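Local coordinates for protein ComZ (PDB 6QVI) that probably serves as a DNA receptor at the tip of the competence pilus, capturing DNA for natural transformation, at residues K29-Q41 with F52-G65. Numbering follows the deposited sequence.
Sequences KAALFQQYVWREQ and FTSLARGLDLDRDG
Gln-35 and Asp-60 share two of the four hydrogen bonds that join the last turns of helix 12-40 to the loop 52-65. Gln-35 NE2 donates to Asp-60 O at 2.6 Å, from well above that carbonyl plane, while its OE1 accepts Asp-60 N at 3.0 Å. With CG anti to the carbonyl carbon (chi1 -78°) and the chain bent at chi2 (-84°), the amide curls round to meet the backbone of Asp-60 with both ends. From the opposite face of the Gln-35 amide, Arg-39 NH1 also reaches OE1 (3.0 Å), adding a second donor and, with the two Asp-60 bonds, holding the amide's rotation. The Arg-39 chain is extended from CG to NE, and NE meets Thr-53 O at 2.7 Å, in the guanidinium plane and nearly head-on to the carbonyl (C=O...N 170°). A methionine in place of Arg-39 would probably leave Thr-53 O without this donor and the Gln-35 amide less firmly held. Arg-63 NH2 donates to Gln-34 O (2.9 Å), opposite the helical donor Trp-38 N.

In this pseudopilin-like domain, the helix packs against an antiparallel sheet, and segment 52-65 lies between helix and strand 74-76 in the chain. Leu-55 and Leu-59 reach that sheet at Ile-129 and Leu-98.

Packing adds to these bonds. Leu-55 CD1 lies over one guanidinium face of Arg-39, and the Phe-52 ring presents its edge to Arg-39 CB. Arg-63 CG sits over the five-membered ring of Trp-38, 3.7 Å from its centroid, as a CH-pi contact.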
# COMPACT_ATOMS: atom_id res chain seq x y z
N LYS A 29 -4.49 24.26 15.78
CA LYS A 29 -5.40 23.16 15.53
C LYS A 29 -5.57 22.95 14.03
O LYS A 29 -5.66 21.80 13.57
CB LYS A 29 -6.75 23.41 16.19
CG LYS A 29 -7.90 22.44 15.81
CD LYS A 29 -9.08 22.53 16.82
CE LYS A 29 -10.16 23.54 16.38
NZ LYS A 29 -11.26 23.00 15.52
N ALA A 30 -5.56 24.03 13.25
CA ALA A 30 -5.54 23.88 11.81
C ALA A 30 -4.22 23.28 11.33
O ALA A 30 -4.21 22.35 10.50
CB ALA A 30 -5.80 25.22 11.13
N ALA A 31 -3.10 23.79 11.85
CA ALA A 31 -1.82 23.24 11.44
C ALA A 31 -1.71 21.77 11.85
O ALA A 31 -1.15 20.96 11.11
CB ALA A 31 -0.66 24.05 12.04
N LEU A 32 -2.27 21.42 13.01
CA LEU A 32 -2.21 20.04 13.47
C LEU A 32 -3.02 19.15 12.53
O LEU A 32 -2.52 18.13 12.03
CB LEU A 32 -2.71 19.96 14.90
CG LEU A 32 -2.34 18.71 15.69
CD1 LEU A 32 -0.83 18.52 15.67
CD2 LEU A 32 -2.86 18.77 17.14
N PHE A 33 -4.25 19.57 12.21
CA PHE A 33 -5.04 18.85 11.22
C PHE A 33 -4.31 18.79 9.89
O PHE A 33 -4.46 17.80 9.15
CB PHE A 33 -6.41 19.53 11.03
CG PHE A 33 -7.28 18.87 9.97
CD1 PHE A 33 -7.35 19.39 8.69
CD2 PHE A 33 -8.01 17.73 10.25
CE1 PHE A 33 -8.15 18.80 7.70
CE2 PHE A 33 -8.79 17.11 9.24
CZ PHE A 33 -8.86 17.65 7.99
N GLN A 34 -3.55 19.82 9.54
CA GLN A 34 -2.87 19.77 8.25
C GLN A 34 -1.69 18.81 8.30
O GLN A 34 -1.39 18.14 7.31
CB GLN A 34 -2.40 21.15 7.81
CG GLN A 34 -2.04 21.11 6.35
CD GLN A 34 -1.08 22.19 5.92
OE1 GLN A 34 0.13 22.08 6.15
NE2 GLN A 34 -1.59 23.21 5.26
N GLN A 35 -1.06 18.68 9.46
CA GLN A 35 -0.07 17.64 9.64
C GLN A 35 -0.73 16.26 9.58
O GLN A 35 -0.07 15.29 9.21
CB GLN A 35 0.65 17.84 10.97
CG GLN A 35 1.71 18.94 10.91
CD GLN A 35 3.03 18.40 10.38
OE1 GLN A 35 3.53 17.39 10.87
NE2 GLN A 35 3.57 19.04 9.35
N TYR A 36 -2.02 16.18 9.93
CA TYR A 36 -2.74 14.92 9.84
C TYR A 36 -3.11 14.56 8.40
O TYR A 36 -3.09 13.39 8.03
CB TYR A 36 -4.01 14.97 10.70
CG TYR A 36 -5.09 14.02 10.20
CD1 TYR A 36 -6.13 14.47 9.40
CD2 TYR A 36 -5.05 12.66 10.53
CE1 TYR A 36 -7.10 13.61 8.95
CE2 TYR A 36 -6.04 11.78 10.09
CZ TYR A 36 -7.06 12.26 9.30
OH TYR A 36 -8.05 11.41 8.84
N VAL A 37 -3.44 15.55 7.58
CA VAL A 37 -3.74 15.27 6.17
C VAL A 37 -2.47 15.06 5.38
O VAL A 37 -2.50 14.41 4.33
CB VAL A 37 -4.60 16.38 5.52
CG1 VAL A 37 -5.72 16.84 6.45
CG2 VAL A 37 -3.72 17.55 5.07
N TRP A 38 -1.35 15.64 5.80
CA TRP A 38 -0.16 15.40 5.00
C TRP A 38 0.32 13.96 5.12
O TRP A 38 0.93 13.43 4.18
CB TRP A 38 0.97 16.36 5.38
CG TRP A 38 2.10 16.25 4.39
CD1 TRP A 38 2.04 16.52 3.04
CD2 TRP A 38 3.42 15.77 4.64
NE1 TRP A 38 3.25 16.25 2.44
CE2 TRP A 38 4.12 15.79 3.40
CE3 TRP A 38 4.09 15.32 5.79
CZ2 TRP A 38 5.45 15.39 3.29
CZ3 TRP A 38 5.41 14.93 5.67
CH2 TRP A 38 6.08 14.97 4.43
N ARG A 39 -0.02 13.29 6.22
CA ARG A 39 0.31 11.88 6.40
C ARG A 39 -0.76 10.95 5.86
O ARG A 39 -0.46 9.77 5.65
CB ARG A 39 0.51 11.60 7.89
CG ARG A 39 1.86 11.97 8.39
CD ARG A 39 1.89 11.95 9.87
NE ARG A 39 3.24 12.19 10.36
CZ ARG A 39 3.80 13.40 10.48
NH1 ARG A 39 3.12 14.49 10.12
NH2 ARG A 39 5.04 13.51 10.93
N GLU A 40 -1.94 11.45 5.50
CA GLU A 40 -2.90 10.57 4.87
C GLU A 40 -2.63 10.46 3.39
O GLU A 40 -3.11 9.51 2.75
CB GLU A 40 -4.35 11.02 5.18
CG GLU A 40 -4.70 10.53 6.61
CD GLU A 40 -5.52 9.22 6.67
OE1 GLU A 40 -6.34 8.94 5.79
OE2 GLU A 40 -5.24 8.39 7.57
N GLN A 41 -1.87 11.40 2.85
CA GLN A 41 -1.07 11.18 1.65
C GLN A 41 -0.17 9.98 1.90
O GLN A 41 0.16 9.24 0.98
CB GLN A 41 -0.25 12.43 1.32
CG GLN A 41 0.72 12.30 0.15
CD GLN A 41 2.03 11.61 0.54
OE1 GLN A 41 2.32 11.44 1.72
NE2 GLN A 41 2.80 11.19 -0.46
N PHE A 52 6.50 7.24 5.47
CA PHE A 52 5.50 7.62 6.47
C PHE A 52 6.00 7.33 7.88
O PHE A 52 6.52 6.24 8.14
CB PHE A 52 4.16 6.89 6.25
CG PHE A 52 3.28 6.85 7.49
CD1 PHE A 52 3.34 5.80 8.41
CD2 PHE A 52 2.42 7.91 7.78
CE1 PHE A 52 2.52 5.80 9.57
CE2 PHE A 52 1.61 7.91 8.93
CZ PHE A 52 1.66 6.87 9.82
N THR A 53 5.84 8.30 8.77
CA THR A 53 6.17 8.14 10.18
C THR A 53 5.05 8.75 11.01
O THR A 53 4.53 9.82 10.66
CB THR A 53 7.54 8.79 10.53
OG1 THR A 53 7.70 8.83 11.94
CG2 THR A 53 7.66 10.20 9.95
N SER A 54 4.69 8.10 12.12
CA SER A 54 3.53 8.57 12.85
C SER A 54 3.77 9.88 13.58
O SER A 54 4.90 10.26 13.94
CB SER A 54 3.02 7.54 13.86
OG SER A 54 3.61 7.77 15.12
N LEU A 55 2.65 10.51 13.91
CA LEU A 55 2.64 11.78 14.58
C LEU A 55 3.32 11.69 15.94
O LEU A 55 3.94 12.66 16.39
CB LEU A 55 1.19 12.21 14.75
CG LEU A 55 0.84 13.63 14.41
CD1 LEU A 55 1.63 14.01 13.19
CD2 LEU A 55 -0.61 13.56 14.05
N ALA A 56 3.26 10.52 16.58
CA ALA A 56 3.83 10.44 17.92
C ALA A 56 5.35 10.59 17.92
O ALA A 56 5.93 10.83 18.98
CB ALA A 56 3.43 9.14 18.58
N ARG A 57 5.98 10.53 16.76
CA ARG A 57 7.42 10.64 16.67
C ARG A 57 7.85 12.01 16.22
O ARG A 57 9.01 12.21 15.88
CB ARG A 57 7.98 9.60 15.70
CG ARG A 57 7.81 8.16 16.16
CD ARG A 57 9.17 7.48 16.23
NE ARG A 57 10.09 7.98 15.21
CZ ARG A 57 10.34 7.39 14.05
NH1 ARG A 57 9.75 6.24 13.74
NH2 ARG A 57 11.20 7.96 13.21
N GLY A 58 6.94 12.96 16.21
CA GLY A 58 7.29 14.32 15.90
C GLY A 58 6.45 14.85 14.76
O GLY A 58 5.61 14.16 14.19
N LEU A 59 6.71 16.10 14.42
CA LEU A 59 6.03 16.75 13.33
C LEU A 59 7.02 17.11 12.25
O LEU A 59 8.20 17.37 12.52
CB LEU A 59 5.32 18.03 13.78
CG LEU A 59 4.37 17.91 14.95
CD1 LEU A 59 3.59 19.21 15.09
CD2 LEU A 59 3.43 16.75 14.74
N ASP A 60 6.51 17.14 11.02
CA ASP A 60 7.27 17.55 9.86
C ASP A 60 6.79 18.95 9.55
O ASP A 60 6.01 19.19 8.62
CB ASP A 60 7.04 16.58 8.70
CG ASP A 60 7.95 16.85 7.52
OD1 ASP A 60 7.97 16.03 6.58
OD2 ASP A 60 8.66 17.88 7.54
N LEU A 61 7.28 19.91 10.35
CA LEU A 61 6.82 21.29 10.22
C LEU A 61 7.23 21.86 8.89
O LEU A 61 6.49 22.65 8.29
CB LEU A 61 7.41 22.12 11.35
CG LEU A 61 7.01 21.59 12.71
CD1 LEU A 61 7.66 22.37 13.77
CD2 LEU A 61 5.51 21.79 12.84
N ASP A 62 8.42 21.51 8.43
CA ASP A 62 8.78 21.89 7.07
C ASP A 62 7.81 21.31 6.04
O ASP A 62 7.43 22.00 5.09
CB ASP A 62 10.18 21.44 6.73
CG ASP A 62 10.54 21.84 5.33
OD1 ASP A 62 10.07 21.18 4.38
OD2 ASP A 62 11.33 22.79 5.21
N ARG A 63 7.48 20.02 6.18
CA ARG A 63 6.93 19.17 5.09
C ARG A 63 8.00 18.87 4.03
O ARG A 63 7.79 19.08 2.84
CB ARG A 63 5.67 19.76 4.45
CG ARG A 63 4.33 19.25 5.04
CD ARG A 63 3.19 20.30 4.99
NE ARG A 63 1.88 19.72 5.29
CZ ARG A 63 0.86 19.69 4.43
NH1 ARG A 63 0.99 20.21 3.22
NH2 ARG A 63 -0.29 19.12 4.78
N ASP A 64 9.15 18.36 4.49
CA ASP A 64 10.20 17.81 3.65
C ASP A 64 10.76 16.50 4.21
O ASP A 64 11.79 16.01 3.72
CB ASP A 64 11.35 18.81 3.45
CG ASP A 64 12.18 18.99 4.72
OD1 ASP A 64 13.32 19.51 4.65
OD2 ASP A 64 11.70 18.58 5.80
N GLY A 65 10.15 15.90 5.22
CA GLY A 65 10.76 14.74 5.81
C GLY A 65 11.66 15.02 6.99
O GLY A 65 12.09 14.07 7.66